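Local coordinates for cytochrome P450 RhF (Acinetobacter radioresistens, PDB 6RO8), which is the heme domain of a larger multidomain P450 that probably acts as a monooxygenase and also has predicted flavin- and iron–sulfur-binding parts, at residues 84-89 with 338-343; 294-297 with 302-305. All coordinates share one frame; numbering follows the deposited sequence.

Contact 1 (84-89 with 338-343); sequences ACNALE and GDKLFL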
# COMPACT_ATOMS: atom_id res chain seq x y z
N ALA A 84 -7.59 -0.78 -14.34
CA ALA A 84 -7.05 -1.31 -13.10
C ALA A 84 -7.13 -2.82 -13.00
O ALA A 84 -6.80 -3.36 -11.95
CB ALA A 84 -7.81 -0.68 -11.92
N CYS A 85 -7.56 -3.50 -14.08
CA CYS A 85 -7.89 -4.92 -13.98
C CYS A 85 -6.72 -5.75 -13.46
O CYS A 85 -6.91 -6.68 -12.68
CB CYS A 85 -8.37 -5.44 -15.33
SG CYS A 85 -7.18 -5.36 -16.71
N ASN A 86 -5.50 -5.37 -13.81
CA ASN A 86 -4.33 -6.10 -13.36
C ASN A 86 -3.81 -5.64 -12.00
O ASN A 86 -2.79 -6.16 -11.55
CB ASN A 86 -3.21 -5.99 -14.40
CG ASN A 86 -2.72 -4.57 -14.56
OD1 ASN A 86 -3.44 -3.61 -14.27
ND2 ASN A 86 -1.47 -4.42 -14.99
N ALA A 87 -4.49 -4.71 -11.31
CA ALA A 87 -3.91 -4.13 -10.10
C ALA A 87 -3.67 -5.18 -9.01
O ALA A 87 -2.78 -5.00 -8.17
CB ALA A 87 -4.79 -3.00 -9.55
N LEU A 88 -4.44 -6.27 -9.01
CA LEU A 88 -4.24 -7.34 -8.03
C LEU A 88 -3.85 -8.65 -8.69
O LEU A 88 -3.88 -9.72 -8.05
CB LEU A 88 -5.49 -7.53 -7.18
CG LEU A 88 -5.96 -6.33 -6.36
CD1 LEU A 88 -7.30 -6.68 -5.73
CD2 LEU A 88 -4.91 -5.88 -5.28
N GLU A 89 -3.46 -8.59 -9.96
CA GLU A 89 -3.05 -9.76 -10.71
C GLU A 89 -1.71 -10.29 -10.22
O GLU A 89 -0.82 -9.53 -9.84
CB GLU A 89 -2.98 -9.37 -12.18
CG GLU A 89 -2.46 -10.40 -13.16
CD GLU A 89 -2.31 -9.78 -14.53
OE1 GLU A 89 -1.21 -9.27 -14.83
OE2 GLU A 89 -3.31 -9.75 -15.27
N GLY A 338 -3.50 -4.50 -24.20
CA GLY A 338 -2.94 -5.60 -23.44
C GLY A 338 -1.56 -5.34 -22.85
O GLY A 338 -1.09 -6.17 -22.06
N ASP A 339 -0.90 -4.24 -23.21
CA ASP A 339 0.35 -3.88 -22.56
C ASP A 339 0.12 -3.63 -21.08
O ASP A 339 -0.85 -2.96 -20.70
CB ASP A 339 0.95 -2.63 -23.19
CG ASP A 339 1.75 -2.93 -24.43
OD1 ASP A 339 2.13 -4.09 -24.63
OD2 ASP A 339 1.98 -1.98 -25.21
N LYS A 340 1.02 -4.13 -20.25
CA LYS A 340 0.97 -3.90 -18.81
C LYS A 340 1.95 -2.81 -18.43
O LYS A 340 3.08 -2.78 -18.92
CB LYS A 340 1.26 -5.19 -18.05
CG LYS A 340 0.23 -6.27 -18.35
CD LYS A 340 0.57 -7.59 -17.70
CE LYS A 340 -0.19 -8.74 -18.37
NZ LYS A 340 -1.58 -8.86 -17.88
N LEU A 341 1.51 -1.91 -17.55
CA LEU A 341 2.28 -0.74 -17.14
C LEU A 341 2.53 -0.77 -15.63
O LEU A 341 1.61 -1.02 -14.84
CB LEU A 341 1.55 0.55 -17.50
CG LEU A 341 0.85 0.61 -18.87
CD1 LEU A 341 0.29 2.01 -19.10
CD2 LEU A 341 1.82 0.27 -19.97
N PHE A 342 3.78 -0.50 -15.24
CA PHE A 342 4.11 -0.15 -13.86
C PHE A 342 4.15 1.36 -13.74
O PHE A 342 4.95 2.02 -14.41
CB PHE A 342 5.46 -0.75 -13.44
CG PHE A 342 5.32 -2.02 -12.67
CD1 PHE A 342 4.64 -2.03 -11.46
CD2 PHE A 342 5.84 -3.20 -13.15
CE1 PHE A 342 4.49 -3.21 -10.75
CE2 PHE A 342 5.69 -4.38 -12.46
CZ PHE A 342 5.01 -4.38 -11.25
N LEU A 343 3.26 1.90 -12.92
CA LEU A 343 3.28 3.33 -12.59
C LEU A 343 4.13 3.47 -11.33
O LEU A 343 3.65 3.23 -10.23
CB LEU A 343 1.87 3.84 -12.34
CG LEU A 343 0.94 4.13 -13.53
CD1 LEU A 343 0.79 2.94 -14.46
CD2 LEU A 343 -0.42 4.62 -13.03

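Contact 2 (294-297 with 302-305); sequences KKIC and LIPG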
# COMPACT_ATOMS: atom_id res chain seq x y z
N LYS A 294 13.14 17.42 16.36
CA LYS A 294 12.84 18.34 17.44
C LYS A 294 11.92 19.45 16.96
O LYS A 294 11.17 20.00 17.77
CB LYS A 294 14.12 18.89 18.06
CG LYS A 294 14.88 17.80 18.87
CD LYS A 294 14.74 17.99 20.44
CE LYS A 294 14.65 16.59 21.11
NZ LYS A 294 15.82 15.67 20.83
N LYS A 295 11.93 19.77 15.66
CA LYS A 295 10.88 20.63 15.13
C LYS A 295 9.51 19.99 15.33
O LYS A 295 8.56 20.68 15.73
CB LYS A 295 11.14 20.94 13.66
CG LYS A 295 11.58 22.38 13.41
CD LYS A 295 12.27 22.58 12.05
CE LYS A 295 13.74 22.22 12.13
NZ LYS A 295 14.54 23.28 12.80
N ILE A 296 9.40 18.67 15.08
CA ILE A 296 8.17 17.93 15.38
C ILE A 296 7.90 17.92 16.89
O ILE A 296 6.78 18.18 17.34
CB ILE A 296 8.26 16.48 14.85
CG1 ILE A 296 8.44 16.42 13.32
CG2 ILE A 296 7.07 15.66 15.34
CD1 ILE A 296 7.51 17.29 12.52
N CYS A 297 8.93 17.59 17.69
CA CYS A 297 8.75 17.61 19.14
C CYS A 297 8.29 18.98 19.63
O CYS A 297 7.41 19.07 20.49
CB CYS A 297 10.06 17.22 19.85
SG CYS A 297 10.51 15.47 19.73
N LEU A 302 3.05 20.69 13.12
CA LEU A 302 3.68 20.33 11.86
C LEU A 302 3.48 18.88 11.46
O LEU A 302 3.81 18.51 10.32
CB LEU A 302 5.18 20.60 11.92
CG LEU A 302 5.63 22.02 12.23
CD1 LEU A 302 7.13 22.10 12.13
CD2 LEU A 302 4.97 22.92 11.22
N ILE A 303 2.96 18.04 12.34
CA ILE A 303 2.97 16.60 12.07
C ILE A 303 2.17 16.23 10.83
O ILE A 303 2.70 15.48 9.99
CB ILE A 303 2.51 15.83 13.34
CG1 ILE A 303 3.61 15.96 14.39
CG2 ILE A 303 2.21 14.36 12.98
CD1 ILE A 303 3.31 15.29 15.73
N PRO A 304 0.94 16.71 10.61
CA PRO A 304 0.23 16.32 9.37
C PRO A 304 1.00 16.66 8.11
O PRO A 304 1.15 15.78 7.24
CB PRO A 304 -1.09 17.10 9.46
CG PRO A 304 -1.29 17.33 10.95
CD PRO A 304 0.09 17.53 11.51
N GLY A 305 1.50 17.89 7.98
CA GLY A 305 2.29 18.26 6.82
C GLY A 305 3.56 17.44 6.71
O GLY A 305 4.02 17.13 5.61

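Contact 1 (84-89 with 338-343)
On the mixed sheet of the P450 fold, a salt bridge joins K340, on strand 340-343, to E89, in the loop that follows the outermost strand 82-83. Strand 320-324 lies between these two strands in the sheet, and the lysine side chain reaches past it to the loop. K340 NZ donates to E89 OE1 at 3.1 Å, approaching on the syn side of the carboxylate and about 15° out of its plane. The second oxygen is held more loosely, with a weak bond from K340 NZ to E89 OE2 of 3.3 Å, so the ammonium group faces the carboxylate across both of its oxygens. The two side chains meet at about a right angle: the glutamate extends from a CG anti to its backbone N (chi1 175°), whereas the lysine turns at its last torsion (chi4 -81°), which swings NZ toward the acid.

N86, the buried member of the contact, lies beside the stem of the same lysine. Its amide nitrogen ND2 is 4.2 Å from K340 CB, a van der Waals approach in which the two side chains run past each other in opposite directions. The loop turns back on itself between these residues, with E89 N bonded to N86 O at 3.0 Å, and this places asparagine and glutamate together against the lysine. Y63 packs against all three.

K340 NZ is also bonded to Q323 OE1 of the intervening strand, and N86 ND2 makes a weak bond to the carbonyl of the heme-binding R322. The ammonium group thus has both a carboxylate and an amide oxygen as acceptors, which probably favours its protonated form and ties the loop to the sheet, with the N86 side chain about 9 Å from the heme.

Contact 2 (294-297 with 302-305)
The backbone carbonyl oxygen of K295 is the polar atom that enters this contact, and it meets a methyl group: L302 CD1 lies 4.1 Å from K295 O. No hydrogen bond spans the two segments, and the packing between 294-297 and 302-305 is apolar. The same leucine methyl also comes to 4.4 Å from K295 CB, lying alongside the base of the lysine, whose chain leads outward.

I296 has the largest single share of the packing and divides its two branches between consecutive residues of the other segment. Its CG2 methyl is 3.6 Å from I303 CG1 and touches I303 CD1 a little farther along, meeting the isoleucine side chain at about a right angle. The longer branch goes to the leucine, with I296 CD1 resting 4.1 Å from L302 CB. The first torsion (chi1 -61°) orients the two branches, CG1 beside the backbone N and CG2 beside the carbonyl carbon, and chi2 (-48°) then carries CD1 to the leucine. I303 answers with an extended chain (chi2 179°) that lays CG1 and CD1 together along the I296 methyl. The backbones come close where I296 faces L302, their CA atoms being 6.2 Å apart.

The contact closes the short connection between two consecutive helices, the J and K helices of P450 nomenclature, the second of which carries the ExxR motif of the family. It lies away from the annotated sites, the I303 side chain being about 14 Å from the heme; I296 and I303 are buried. From helix 384-401, S399 packs against I296, and C392 and E396 against I303. The loop residue I363 touches both I296 and L302, while Y364 adds to the packing of L302, so I296 packs on both that loop and helix 384-401.

Overall arrangement
The centres of contacts 1 and 2 lie about 37 Å apart, on opposite sides of the centre of the chain, and their nearest atoms are about 21 Å from each other. Along the sequence contact 2 falls within the long, mostly helical span between the two segments of contact 1: 84-89 comes first, then 294-297 and 302-305, and finally 338-343. Helix 303-314 leads on to strand 320-324, the sheet neighbour of strand 340-343. The two contacts thus hold separate parts of the P450 fold: contact 1 belongs to the sheet side, close to the heme, and contact 2 to the helical side, where two helices pack against helix 384-401.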